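Local coordinates for protein putative xanthine dehydrogenase YAGS fad-binding subunit (Escherichia coli, PDB 5G5G) that binds a molybdenum centre with pterin cytosine dinucleotide and probably serves as the catalytic subunit of a periplasmic aldehyde oxidase, at residues C[12-18]-C[478-483]; C[88-94]-C[219-225]; C[106-110]-C[649-654]; C[176-182]-C[285-291]. All blocks are in the same frame, centred on the assembly; numbering follows the deposited sequence. Where two conformers were deposited one is given.

Contact 1: residues C[12-18]-C[478-483]; sequences IDQLKVV and QTAAEM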
loop_
_atom_site.group_PDB
_atom_site.type_symbol
_atom_site.label_atom_id
_atom_site.label_comp_id
_atom_site.label_asym_id
_atom_site.label_seq_id
_atom_site.Cartn_x
_atom_site.Cartn_y
_atom_site.Cartn_z
ATOM N N ILE C 12 20.537 26.498 17.186
ATOM C CA ILE C 12 19.667 26.019 16.164
ATOM C C ILE C 12 18.924 27.179 15.544
ATOM O O ILE C 12 18.634 27.138 14.355
ATOM C CB ILE C 12 18.640 24.973 16.683
ATOM C CG1 ILE C 12 19.369 23.744 17.287
ATOM C CG2 ILE C 12 17.680 24.526 15.581
ATOM C CD1 ILE C 12 20.144 22.916 16.321
ATOM N N ASP C 13 18.672 28.230 16.326
ATOM C CA ASP C 13 18.030 29.466 15.810
ATOM C C ASP C 13 18.702 30.142 14.602
ATOM O O ASP C 13 18.065 30.937 13.911
ATOM C CB ASP C 13 17.895 30.504 16.902
ATOM C CG ASP C 13 16.891 30.101 18.005
ATOM O OD1 ASP C 13 15.895 29.404 17.765
ATOM O OD2 ASP C 13 17.091 30.657 19.111
ATOM N N GLN C 14 19.986 29.860 14.377
ATOM C CA GLN C 14 20.714 30.422 13.239
ATOM C C GLN C 14 20.107 29.947 11.897
ATOM O O GLN C 14 20.176 30.672 10.881
ATOM C CB GLN C 14 22.175 30.010 13.285
ATOM C CG GLN C 14 22.953 30.529 14.483
ATOM C CD GLN C 14 24.355 29.951 14.545
ATOM O OE1 GLN C 14 25.307 30.595 14.145
ATOM N NE2 GLN C 14 24.484 28.726 15.018
ATOM N N LEU C 15 19.592 28.719 11.900
ATOM C CA LEU C 15 18.938 28.135 10.740
ATOM C C LEU C 15 19.770 28.237 9.469
ATOM O O LEU C 15 19.236 28.419 8.381
ATOM C CB LEU C 15 17.531 28.740 10.526
ATOM C CG LEU C 15 16.610 28.560 11.746
ATOM C CD1 LEU C 15 15.334 29.358 11.521
ATOM C CD2 LEU C 15 16.278 27.116 11.950
ATOM N N LYS C 16 21.074 28.016 9.606
ATOM C CA LYS C 16 21.960 27.912 8.413
ATOM C C LYS C 16 21.821 26.608 7.678
ATOM O O LYS C 16 22.138 26.554 6.485
ATOM C CB LYS C 16 23.428 28.094 8.802
ATOM C CG LYS C 16 23.731 29.448 9.385
ATOM C CD LYS C 16 25.175 29.531 9.902
ATOM C CE LYS C 16 25.475 30.921 10.417
ATOM N NZ LYS C 16 26.830 30.994 10.991
ATOM N N VAL C 17 21.373 25.585 8.373
ATOM C CA VAL C 17 21.245 24.227 7.839
ATOM C C VAL C 17 19.915 23.600 8.214
ATOM O O VAL C 17 19.207 23.086 7.369
ATOM C CB VAL C 17 22.401 23.296 8.266
ATOM C CG1 VAL C 17 22.407 22.057 7.354
ATOM C CG2 VAL C 17 23.748 23.994 8.214
ATOM N N VAL C 18 19.578 23.617 9.494
ATOM C CA VAL C 18 18.245 23.269 9.960
ATOM C C VAL C 18 17.244 24.263 9.368
ATOM O O VAL C 18 17.525 25.474 9.270
ATOM C CB VAL C 18 18.170 23.273 11.513
ATOM C CG1 VAL C 18 16.727 23.123 12.005
ATOM C CG2 VAL C 18 19.077 22.188 12.092
ATOM N N GLN C 478 21.533 17.543 9.536
ATOM C CA GLN C 478 21.331 18.995 9.574
ATOM C C GLN C 478 21.561 19.577 10.969
ATOM O O GLN C 478 22.164 20.691 11.119
ATOM C CB GLN C 478 19.969 19.368 9.066
ATOM C CG GLN C 478 19.742 19.083 7.571
ATOM C CD GLN C 478 18.267 19.250 7.170
ATOM O OE1 GLN C 478 17.518 18.284 6.987
ATOM N NE2 GLN C 478 17.833 20.504 7.049
ATOM N N THR C 479 21.081 18.848 11.976
ATOM C CA THR C 479 21.226 19.249 13.382
ATOM C C THR C 479 22.669 19.314 13.821
ATOM O O THR C 479 23.164 20.344 14.323
ATOM C CB THR C 479 20.407 18.339 14.316
ATOM O OG1 THR C 479 19.018 18.361 13.922
ATOM C CG2 THR C 479 20.553 18.791 15.771
ATOM N N ALA C 480 23.415 18.249 13.544
ATOM C CA ALA C 480 24.817 18.258 13.867
ATOM C C ALA C 480 25.619 19.330 13.104
ATOM O O ALA C 480 26.467 20.020 13.673
ATOM C CB ALA C 480 25.413 16.889 13.666
ATOM N N ALA C 481 25.330 19.473 11.804
ATOM C CA ALA C 481 25.996 20.475 11.011
ATOM C C ALA C 481 25.760 21.884 11.603
ATOM O O ALA C 481 26.672 22.721 11.669
ATOM C CB ALA C 481 25.499 20.400 9.569
ATOM N N GLU C 482 24.507 22.159 11.963
ATOM C CA GLU C 482 24.140 23.439 12.523
ATOM C C GLU C 482 24.900 23.705 13.807
ATOM O O GLU C 482 25.434 24.799 14.008
ATOM C CB GLU C 482 22.643 23.498 12.829
ATOM C CG GLU C 482 22.172 24.903 13.193
ATOM C CD GLU C 482 21.923 25.775 11.965
ATOM O OE1 GLU C 482 21.067 25.370 11.117
ATOM O OE2 GLU C 482 22.548 26.844 11.865
ATOM N N MET C 483 24.929 22.703 14.677
ATOM C CA MET C 483 25.556 22.868 16.013
ATOM C C MET C 483 27.072 23.052 15.963
ATOM O O MET C 483 27.642 23.747 16.800
ATOM C CB MET C 483 25.195 21.678 16.873
ATOM C CG MET C 483 23.727 21.598 17.249
ATOM S SD MET C 483 23.162 22.944 18.276
ATOM C CE MET C 483 23.932 22.633 19.866
HETATM O O HOH W 1 26.758 26.929 15.464
#
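The carboxylate of Glu482 takes three successive backbone N-H groups of segment 12-18. Glu482 OE1 accepts from Val17 N and Val18 N, each at 2.8 Å. Val17 N comes in on the syn side, 33° out of the carboxylate plane, while Val18 N lies nearly along the C-O axis. Glu482 OE2 uses its syn lone pair for Lys16 N at 2.9 Å. Together these bonds fix the rotation of a buried acid. Glu482 leaves the helix with CG anti to the backbone N (chi1 -170°), and a bend at chi2 turns the carboxylate to the loop. One turn earlier, Gln478 NE2 donates to Val17 O at 2.9 Å, and Asn618 holds the amide oxygen. Apolar contacts flank the polar grip: Ile12 CD1 on Met483 SD at 3.6 Å, Val17 CG1 on Ala481 CB at 4.1 Å. The contact fastens the loop after strand 2-3 to helix 472-484. That helix also packs on helix 511-534 through Thr479 and Met483, and on strand 491-494 through Ala480 and Ala481.

Contact 2: residues C[88-94]-C[219-225]; sequences VLGKGDK and DLAKTLK. Unlike the reference sequence in segment 88-94: Val88 (reference Ala).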
loop_
_atom_site.group_PDB
_atom_site.type_symbol
_atom_site.label_atom_id
_atom_site.label_comp_id
_atom_site.label_asym_id
_atom_site.label_seq_id
_atom_site.Cartn_x
_atom_site.Cartn_y
_atom_site.Cartn_z
ATOM N N VAL C 88 10.060 -23.588 25.651
ATOM C CA VAL C 88 9.198 -22.577 26.280
ATOM C C VAL C 88 9.670 -21.184 25.841
ATOM O O VAL C 88 10.859 -20.917 25.781
ATOM C CB VAL C 88 9.164 -22.715 27.823
ATOM C CG1 VAL C 88 8.853 -24.152 28.208
ATOM C CG2 VAL C 88 10.480 -22.259 28.432
ATOM N N LEU C 89 8.728 -20.336 25.498
ATOM C CA LEU C 89 9.030 -18.989 25.082
ATOM C C LEU C 89 8.421 -18.002 26.052
ATOM O O LEU C 89 7.446 -18.307 26.711
ATOM C CB LEU C 89 8.482 -18.714 23.684
ATOM C CG LEU C 89 9.037 -19.619 22.605
ATOM C CD1 LEU C 89 8.344 -19.309 21.275
ATOM C CD2 LEU C 89 10.535 -19.442 22.476
ATOM N N GLY C 90 9.018 -16.824 26.138
ATOM C CA GLY C 90 8.364 -15.702 26.785
ATOM C C GLY C 90 7.419 -15.002 25.823
ATOM O O GLY C 90 7.200 -15.442 24.712
ATOM N N LYS C 91 6.870 -13.869 26.265
ATOM C CA LYS C 91 6.066 -13.033 25.412
ATOM C C LYS C 91 6.453 -11.576 25.649
ATOM O O LYS C 91 6.587 -11.131 26.794
ATOM C CB LYS C 91 4.594 -13.235 25.645
ATOM C CG LYS C 91 3.725 -12.464 24.660
ATOM C CD LYS C 91 2.667 -13.367 24.056
ATOM C CE LYS C 91 1.350 -12.706 23.788
ATOM N NZ LYS C 91 0.785 -12.053 25.021
ATOM N N GLY C 92 6.654 -10.867 24.553
ATOM C CA GLY C 92 7.043 -9.486 24.633
ATOM C C GLY C 92 5.892 -8.653 25.131
ATOM O O GLY C 92 4.727 -8.986 24.923
ATOM N N ASP C 93 6.217 -7.525 25.761
ATOM C CA ASP C 93 5.180 -6.638 26.312
ATOM C C ASP C 93 4.275 -5.934 25.275
ATOM O O ASP C 93 3.204 -5.450 25.617
ATOM C CB ASP C 93 5.849 -5.593 27.211
ATOM C CG ASP C 93 6.373 -6.202 28.523
ATOM O OD1 ASP C 93 6.147 -7.413 28.812
ATOM O OD2 ASP C 93 7.010 -5.452 29.269
ATOM N N LYS C 94 4.689 -5.912 24.019
ATOM C CA LYS C 94 3.935 -5.241 22.981
ATOM C C LYS C 94 3.275 -6.236 22.028
ATOM O O LYS C 94 2.793 -5.837 20.957
ATOM C CB LYS C 94 4.860 -4.344 22.181
ATOM C CG LYS C 94 5.648 -3.313 22.961
ATOM C CD LYS C 94 4.815 -2.134 23.298
ATOM C CE LYS C 94 5.697 -0.923 23.690
ATOM N NZ LYS C 94 6.522 -1.194 24.870
ATOM N N ASP C 219 12.210 -7.027 23.522
ATOM C CA ASP C 219 11.079 -7.937 23.311
ATOM C C ASP C 219 11.560 -9.238 22.730
ATOM O O ASP C 219 11.029 -10.309 23.096
ATOM C CB ASP C 219 9.990 -7.294 22.458
ATOM C CG ASP C 219 9.308 -6.122 23.194
ATOM O OD1 ASP C 219 9.525 -6.018 24.418
ATOM O OD2 ASP C 219 8.571 -5.309 22.602
ATOM N N LEU C 220 12.524 -9.169 21.826
ATOM C CA LEU C 220 13.041 -10.449 21.223
ATOM C C LEU C 220 13.766 -11.261 22.305
ATOM O O LEU C 220 13.588 -12.484 22.428
ATOM C CB LEU C 220 13.984 -10.179 20.065
ATOM C CG LEU C 220 14.523 -11.418 19.351
ATOM C CD1 LEU C 220 13.408 -12.359 18.941
ATOM C CD2 LEU C 220 15.351 -11.015 18.150
ATOM N N ALA C 221 14.600 -10.562 23.082
ATOM C CA ALA C 221 15.290 -11.218 24.192
ATOM C C ALA C 221 14.315 -11.837 25.182
ATOM O O ALA C 221 14.514 -12.967 25.601
ATOM C CB ALA C 221 16.270 -10.276 24.887
ATOM N N LYS C 222 13.242 -11.132 25.554
ATOM C CA LYS C 222 12.281 -11.702 26.501
ATOM C C LYS C 222 11.554 -12.915 25.926
ATOM O O LYS C 222 11.229 -13.864 26.647
ATOM C CB LYS C 222 11.252 -10.647 26.910
ATOM C CG LYS C 222 10.272 -11.092 27.974
ATOM C CD LYS C 222 9.442 -9.902 28.467
ATOM C CE LYS C 222 8.163 -10.308 29.231
ATOM N NZ LYS C 222 8.242 -10.562 30.686
ATOM N N THR C 223 11.228 -12.849 24.643
ATOM C CA THR C 223 10.525 -13.939 23.986
ATOM C C THR C 223 11.405 -15.189 23.905
ATOM O O THR C 223 10.969 -16.332 24.204
ATOM C CB THR C 223 10.061 -13.523 22.567
ATOM O OG1 THR C 223 9.284 -12.310 22.619
ATOM C CG2 THR C 223 9.211 -14.600 21.968
ATOM N N LEU C 224 12.642 -15.001 23.498
ATOM C CA LEU C 224 13.624 -16.098 23.456
ATOM C C LEU C 224 14.124 -16.566 24.810
ATOM O O LEU C 224 14.714 -17.670 24.885
ATOM C CB LEU C 224 14.854 -15.669 22.685
ATOM C CG LEU C 224 14.611 -15.407 21.175
ATOM C CD1 LEU C 224 15.878 -14.849 20.539
ATOM C CD2 LEU C 224 14.178 -16.701 20.509
ATOM N N LYS C 225 13.936 -15.732 25.844
ATOM C CA LYS C 225 14.481 -16.011 27.212
ATOM C C LYS C 225 15.986 -16.053 27.216
ATOM O O LYS C 225 16.630 -16.983 27.708
ATOM C CB LYS C 225 13.886 -17.291 27.794
ATOM C CG LYS C 225 12.367 -17.315 27.866
ATOM C CD LYS C 225 11.863 -18.688 28.322
ATOM C CE LYS C 225 10.566 -18.592 29.113
ATOM N NZ LYS C 225 10.779 -18.777 30.589
HETATM O O HOH W 2 6.607 -11.890 21.810
HETATM O O HOH W 3 8.967 -7.175 26.452
HETATM O O HOH W 4 6.609 -7.281 22.220
HETATM O O HOH W 5 8.882 -3.125 24.680
#
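Gly90 lies on Thr223 near the C-terminal end of helix 213-224, which closes in a Schellman motif with Lys225 at positive phi. This is the tight part. Gly90 N donates to Thr223 O at 2.8 Å. Gly90 CA makes a CA-H...O contact with Lys222 O at 3.4 Å. Gly90 has no side chain, and the carbonyl of Lys222 sits where a CB would be. Thr223 CG2 touches Gly90 O at 3.5 Å. Thr223 OG1 donates back to Asp219 O at 2.7 Å, from the carbonyl face opposite to Thr223 N. A valine here has no hydroxyl, and the water held between Thr223 OG1 and Gly92 N would probably lose one anchor. Toward Asp93 and Lys94 the contact is loose and largely water-mediated. Lys222 NZ stays 4.2 Å from Asp93 OD1, beyond a salt bridge. The loop comes from the hammerhead region and the helix from the cofactor-binding region. Lys94, in cation-pi contact with Trp215, reaches Asp219 OD1 through a water 3.1 Å from Lys94 NZ.

Contact 3: residues C[106-110]-C[649-654]; sequences EHYHQ and GYFVNH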
loop_
_atom_site.group_PDB
_atom_site.type_symbol
_atom_site.label_atom_id
_atom_site.label_comp_id
_atom_site.label_asym_id
_atom_site.label_seq_id
_atom_site.Cartn_x
_atom_site.Cartn_y
_atom_site.Cartn_z
ATOM N N GLU C 106 -5.198 -18.333 18.032
ATOM C CA GLU C 106 -5.811 -17.040 18.390
ATOM C C GLU C 106 -6.352 -16.238 17.217
ATOM O O GLU C 106 -7.302 -15.459 17.411
ATOM C CB GLU C 106 -4.827 -16.180 19.142
ATOM C CG GLU C 106 -4.271 -16.854 20.400
ATOM C CD GLU C 106 -3.135 -16.043 20.945
ATOM O OE1 GLU C 106 -3.424 -15.060 21.576
ATOM O OE2 GLU C 106 -1.953 -16.336 20.712
ATOM N N HIS C 107 -5.819 -16.433 16.028
ATOM C CA HIS C 107 -6.333 -15.733 14.841
ATOM C C HIS C 107 -5.933 -16.423 13.567
ATOM O O HIS C 107 -4.955 -17.180 13.538
ATOM C CB HIS C 107 -5.913 -14.214 14.860
ATOM C CG HIS C 107 -4.425 -13.987 14.747
ATOM N ND1 HIS C 107 -3.786 -13.945 13.537
ATOM C CD2 HIS C 107 -3.455 -13.870 15.680
ATOM C CE1 HIS C 107 -2.502 -13.699 13.728
ATOM N NE2 HIS C 107 -2.268 -13.693 15.025
ATOM N N TYR C 108 -6.644 -16.095 12.487
ATOM C CA TYR C 108 -6.336 -16.612 11.174
ATOM C C TYR C 108 -4.914 -16.177 10.770
ATOM O O TYR C 108 -4.462 -15.037 11.061
ATOM C CB TYR C 108 -7.359 -16.092 10.183
ATOM C CG TYR C 108 -7.231 -16.659 8.818
ATOM C CD1 TYR C 108 -7.554 -17.994 8.538
ATOM C CD2 TYR C 108 -6.755 -15.887 7.809
ATOM C CE1 TYR C 108 -7.403 -18.484 7.255
ATOM C CE2 TYR C 108 -6.625 -16.354 6.538
ATOM C CZ TYR C 108 -6.925 -17.667 6.281
ATOM O OH TYR C 108 -6.741 -18.111 4.975
ATOM N N HIS C 109 -4.211 -17.097 10.111
ATOM C CA HIS C 109 -2.804 -16.829 9.686
ATOM C C HIS C 109 -1.805 -16.584 10.797
ATOM O O HIS C 109 -0.666 -16.204 10.533
ATOM C CB HIS C 109 -2.698 -15.738 8.617
ATOM C CG HIS C 109 -3.073 -16.194 7.256
ATOM N ND1 HIS C 109 -3.133 -15.330 6.203
ATOM C CD2 HIS C 109 -3.404 -17.416 6.756
ATOM C CE1 HIS C 109 -3.443 -15.973 5.103
ATOM N NE2 HIS C 109 -3.627 -17.245 5.410
ATOM N N GLN C 110 -2.137 -16.904 12.038
ATOM C CA GLN C 110 -1.129 -16.898 13.079
ATOM C C GLN C 110 -0.057 -17.929 12.766
ATOM O O GLN C 110 -0.384 -19.047 12.322
ATOM C CB GLN C 110 -1.762 -17.207 14.436
ATOM C CG GLN C 110 -0.780 -17.272 15.612
ATOM C CD GLN C 110 -1.523 -17.504 16.924
ATOM O OE1 GLN C 110 -2.551 -18.205 16.963
ATOM N NE2 GLN C 110 -1.030 -16.882 18.000
ATOM N N GLY C 649 -14.180 -15.563 10.035
ATOM C CA GLY C 649 -13.406 -14.844 11.038
ATOM C C GLY C 649 -12.049 -14.300 10.571
ATOM O O GLY C 649 -11.054 -14.417 11.297
ATOM N N TYR C 650 -11.993 -13.759 9.348
ATOM C CA TYR C 650 -10.743 -13.261 8.813
ATOM C C TYR C 650 -10.976 -12.145 7.823
ATOM O O TYR C 650 -12.111 -11.854 7.433
ATOM C CB TYR C 650 -9.905 -14.399 8.198
ATOM C CG TYR C 650 -10.319 -14.809 6.798
ATOM C CD1 TYR C 650 -11.550 -15.409 6.556
ATOM C CD2 TYR C 650 -9.504 -14.585 5.711
ATOM C CE1 TYR C 650 -11.978 -15.729 5.257
ATOM C CE2 TYR C 650 -9.887 -14.953 4.415
ATOM C CZ TYR C 650 -11.139 -15.511 4.199
ATOM O OH TYR C 650 -11.522 -15.863 2.929
ATOM N N PHE C 651 -9.888 -11.492 7.450
ATOM C CA PHE C 651 -9.940 -10.475 6.444
ATOM C C PHE C 651 -9.777 -11.111 5.076
ATOM O O PHE C 651 -8.729 -11.682 4.770
ATOM C CB PHE C 651 -8.843 -9.391 6.677
ATOM C CG PHE C 651 -8.877 -8.776 8.054
ATOM C CD1 PHE C 651 -10.052 -8.212 8.570
ATOM C CD2 PHE C 651 -7.737 -8.716 8.830
ATOM C CE1 PHE C 651 -10.039 -7.619 9.826
ATOM C CE2 PHE C 651 -7.728 -8.157 10.105
ATOM C CZ PHE C 651 -8.895 -7.597 10.599
ATOM N N VAL C 652 -10.796 -10.960 4.237
ATOM C CA VAL C 652 -10.916 -11.728 2.969
ATOM C C VAL C 652 -9.980 -11.252 1.859
ATOM O O VAL C 652 -9.345 -12.051 1.196
ATOM C CB VAL C 652 -12.381 -11.721 2.472
ATOM C CG1 VAL C 652 -12.553 -12.400 1.129
ATOM C CG2 VAL C 652 -13.320 -12.410 3.459
ATOM N N ASN C 653 -9.912 -9.930 1.678
ATOM C CA ASN C 653 -9.189 -9.337 0.608
ATOM C C ASN C 653 -7.781 -9.061 1.065
ATOM O O ASN C 653 -7.336 -7.898 1.148
ATOM C CB ASN C 653 -9.926 -8.053 0.117
ATOM C CG ASN C 653 -10.114 -7.040 1.203
ATOM O OD1 ASN C 653 -10.251 -7.363 2.391
ATOM N ND2 ASN C 653 -10.065 -5.801 0.812
ATOM N N HIS C 654 -7.019 -10.137 1.273
ATOM C CA HIS C 654 -5.770 -10.030 2.017
ATOM C C HIS C 654 -4.499 -10.041 1.172
ATOM O O HIS C 654 -3.604 -10.806 1.410
ATOM C CB HIS C 654 -5.700 -11.043 3.171
ATOM C CG HIS C 654 -5.848 -12.486 2.771
ATOM N ND1 HIS C 654 -4.825 -13.230 2.230
ATOM C CD2 HIS C 654 -6.888 -13.346 2.913
ATOM C CE1 HIS C 654 -5.224 -14.472 2.029
ATOM N NE2 HIS C 654 -6.475 -14.572 2.449
HETATM O O HOH W 6 -8.938 -14.427 13.031
#
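Gly649 O accepts a 2.7 Å hydrogen bond from a water that accepts from Tyr108 N at 2.9 Å. This bridge links the two backbones; most of the rest is aromatic. The Tyr108 ring has His109 CD2 over one face and Tyr650 CG over the other. The two tyrosines lie side by side and point the same way, with Tyr108 CE2 3.5 Å from Tyr650 CD2 and the ring planes 49° apart. Tyr108 reaches there with CG anti to the backbone N (chi1 -174°). The edge of His109 points at the face of His654, planes at 79°. An acidic side chain of another protein's chain bonds Tyr108 OH, and one bonds His654 NE2, so the cluster lies at a subunit interface. A leucine at Tyr108 would probably leave an acidic group of that chain without its hydroxyl partner and bare one side of Tyr650. A type II beta turn of the hammerhead region, His107 to Gln110, thus meets a G1 beta bulge, Gly649 and Tyr650, of the second cofactor-binding region.

Contact 4: residues C[176-182]-C[285-291]; sequences IDATYTT and TLQHLRI
Strands 174-182 and 285-293 pair antiparallel at the edge of a mixed sheet, from Ile176 opposite Ile291 to Thr182 opposite Thr285. Ile176, Ala178, Tyr180 and Thr182 each form a hydrogen-bonded pair with the opposite residue; the straightest backbone bond is Leu289 N to Ala178 O, 2.9 Å at 176°. Apolar contact on the face of Tyr180 includes Ile176 CD1 on Ile291 CG1 at 4.1 Å. The tyrosine hydroxyl bonds Glu367. On this face helix 354-372 packs against Tyr180, Gln287 and Ile291. Here too Thr285 OG1 donates to Thr182 OG1 at 2.7 Å. The charged pairs lie on the other face. His288 NE2 donates to Asp177 OD1 at 2.6 Å, in the ring plane but 35° out of the carboxylate plane. Asp177 has CG anti to its N (chi1 180°), which lays it alongside Arg290. The salt bridge is long, Asp177 OD2 to Arg290 NE at 3.5 Å. A water also donates to Asp177 OD2 at 2.6 Å and accepts from Arg290 NH2 at 2.8 Å.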
loop_
_atom_site.group_PDB
_atom_site.type_symbol
_atom_site.label_atom_id
_atom_site.label_comp_id
_atom_site.label_asym_id
_atom_site.label_seq_id
_atom_site.Cartn_x
_atom_site.Cartn_y
_atom_site.Cartn_z
ATOM N N ILE C 176 -26.863 17.805 16.656
ATOM C CA ILE C 176 -26.809 16.571 15.832
ATOM C C ILE C 176 -26.593 15.356 16.719
ATOM O O ILE C 176 -26.068 15.488 17.824
ATOM C CB ILE C 176 -25.726 16.613 14.704
ATOM C CG1 ILE C 176 -24.326 16.711 15.283
ATOM C CG2 ILE C 176 -25.969 17.769 13.743
ATOM C CD1 ILE C 176 -23.662 15.352 15.504
ATOM N N ASP C 177 -27.074 14.204 16.238
ATOM C CA ASP C 177 -26.883 12.886 16.872
ATOM C C ASP C 177 -26.682 11.930 15.705
ATOM O O ASP C 177 -27.618 11.704 14.947
ATOM C CB ASP C 177 -28.103 12.486 17.708
ATOM C CG ASP C 177 -27.958 11.122 18.384
ATOM O OD1 ASP C 177 -27.324 10.250 17.823
ATOM O OD2 ASP C 177 -28.531 10.890 19.473
ATOM N N ALA C 178 -25.469 11.421 15.538
ATOM C CA ALA C 178 -25.130 10.662 14.347
ATOM C C ALA C 178 -24.147 9.599 14.702
ATOM O O ALA C 178 -23.414 9.757 15.684
ATOM C CB ALA C 178 -24.531 11.544 13.253
ATOM N N THR C 179 -24.157 8.525 13.914
ATOM C CA THR C 179 -23.274 7.381 14.113
ATOM C C THR C 179 -22.448 7.223 12.866
ATOM O O THR C 179 -22.959 7.365 11.760
ATOM C CB THR C 179 -24.100 6.097 14.432
ATOM O OG1 THR C 179 -24.845 6.319 15.644
ATOM C CG2 THR C 179 -23.258 4.835 14.590
ATOM N N TYR C 180 -21.184 6.873 13.065
ATOM C CA TYR C 180 -20.194 6.740 11.994
ATOM C C TYR C 180 -19.396 5.439 12.201
ATOM O O TYR C 180 -19.220 4.949 13.309
ATOM C CB TYR C 180 -19.210 7.918 11.947
ATOM C CG TYR C 180 -19.878 9.261 11.939
ATOM C CD1 TYR C 180 -20.328 9.850 13.135
ATOM C CD2 TYR C 180 -20.095 9.946 10.761
ATOM C CE1 TYR C 180 -20.966 11.070 13.101
ATOM C CE2 TYR C 180 -20.737 11.170 10.735
ATOM C CZ TYR C 180 -21.159 11.734 11.911
ATOM O OH TYR C 180 -21.874 12.913 11.907
ATOM N N THR C 181 -18.976 4.860 11.092
ATOM C CA THR C 181 -18.086 3.695 11.143
ATOM C C THR C 181 -16.873 3.877 10.259
ATOM O O THR C 181 -16.954 4.493 9.178
ATOM C CB THR C 181 -18.777 2.351 10.796
ATOM O OG1 THR C 181 -19.227 2.361 9.432
ATOM C CG2 THR C 181 -19.959 2.124 11.673
ATOM N N THR C 182 -15.790 3.273 10.727
ATOM C CA THR C 182 -14.540 3.086 9.954
ATOM C C THR C 182 -14.174 1.608 9.994
ATOM O O THR C 182 -14.379 0.945 10.998
ATOM C CB THR C 182 -13.393 3.885 10.482
ATOM O OG1 THR C 182 -13.035 3.454 11.807
ATOM C CG2 THR C 182 -13.773 5.350 10.552
ATOM N N THR C 285 -13.917 0.957 13.831
ATOM C CA THR C 285 -14.626 1.672 14.881
ATOM C C THR C 285 -16.117 1.835 14.558
ATOM O O THR C 285 -16.541 1.828 13.422
ATOM C CB THR C 285 -14.031 3.083 15.219
ATOM O OG1 THR C 285 -14.292 3.991 14.127
ATOM C CG2 THR C 285 -12.510 2.993 15.478
ATOM N N LEU C 286 -16.892 2.062 15.608
ATOM C CA LEU C 286 -18.314 2.401 15.515
ATOM C C LEU C 286 -18.465 3.561 16.524
ATOM O O LEU C 286 -18.228 3.372 17.715
ATOM C CB LEU C 286 -19.168 1.181 15.841
ATOM C CG LEU C 286 -20.682 1.272 15.687
ATOM C CD1 LEU C 286 -21.272 -0.132 15.679
ATOM C CD2 LEU C 286 -21.333 2.111 16.780
ATOM N N GLN C 287 -18.773 4.744 16.040
ATOM C CA GLN C 287 -18.687 5.952 16.857
ATOM C C GLN C 287 -20.026 6.681 16.915
ATOM O O GLN C 287 -20.689 6.839 15.880
ATOM C CB GLN C 287 -17.649 6.891 16.303
ATOM C CG GLN C 287 -16.253 6.267 16.182
ATOM C CD GLN C 287 -15.250 7.238 15.649
ATOM O OE1 GLN C 287 -15.059 8.343 16.176
ATOM N NE2 GLN C 287 -14.553 6.819 14.648
ATOM N N HIS C 288 -20.369 7.166 18.093
ATOM C CA HIS C 288 -21.634 7.886 18.296
ATOM C C HIS C 288 -21.305 9.296 18.791
ATOM O O HIS C 288 -20.694 9.446 19.857
ATOM C CB HIS C 288 -22.488 7.107 19.287
ATOM C CG HIS C 288 -23.865 7.653 19.449
ATOM N ND1 HIS C 288 -24.619 7.434 20.579
ATOM C CD2 HIS C 288 -24.618 8.425 18.637
ATOM C CE1 HIS C 288 -25.796 8.035 20.443
ATOM N NE2 HIS C 288 -25.817 8.642 19.267
ATOM N N LEU C 289 -21.717 10.310 18.023
ATOM C CA LEU C 289 -21.420 11.710 18.305
ATOM C C LEU C 289 -22.713 12.483 18.490
ATOM O O LEU C 289 -23.603 12.432 17.622
ATOM C CB LEU C 289 -20.624 12.312 17.157
ATOM C CG LEU C 289 -19.129 12.065 17.295
ATOM C CD1 LEU C 289 -18.426 12.226 15.958
ATOM C CD2 LEU C 289 -18.515 13.027 18.288
ATOM N N ARG C 290 -22.808 13.186 19.617
ATOM C CA ARG C 290 -23.953 14.036 19.916
ATOM C C ARG C 290 -23.358 15.412 20.256
ATOM O O ARG C 290 -22.598 15.539 21.240
ATOM C CB ARG C 290 -24.769 13.473 21.059
ATOM C CG ARG C 290 -25.237 12.039 20.794
ATOM C CD ARG C 290 -25.714 11.424 22.086
ATOM N NE ARG C 290 -27.005 11.917 22.393
ATOM C CZ ARG C 290 -27.591 11.882 23.607
ATOM N NH1 ARG C 290 -26.950 11.385 24.696
ATOM N NH2 ARG C 290 -28.832 12.344 23.741
ATOM N N ILE C 291 -23.644 16.405 19.420
ATOM C CA ILE C 291 -23.085 17.749 19.594
ATOM C C ILE C 291 -24.188 18.781 19.503
ATOM O O ILE C 291 -24.968 18.772 18.583
ATOM C CB ILE C 291 -22.005 18.092 18.559
ATOM C CG1 ILE C 291 -21.086 16.866 18.329
ATOM C CG2 ILE C 291 -21.223 19.313 19.021
ATOM C CD1 ILE C 291 -19.974 17.057 17.319
HETATM O O HOH W 7 -29.943 12.265 21.226
#

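The first segments follow in the order contact 1, 2, 3, 4 along the chain; the second segments come in the order 2, 4, 1, 3. Contacts 2 and 4 are nested inside the loop closed by contact 1, while contacts 1 and 3 cross. Contacts 2 and 3 are nearest neighbours, with centres about 24 Å apart and nearest atoms about 6 Å apart. Contact 4 lies within the first cofactor-binding region, about 27 Å from contact 3 between centres. Contact 1 lies about 41 Å or more from the others between centres and ties the N-terminal loop to the second cofactor-binding region. Contacts 2 and 3 tie the hammerhead region to the first and second cofactor-binding regions respectively.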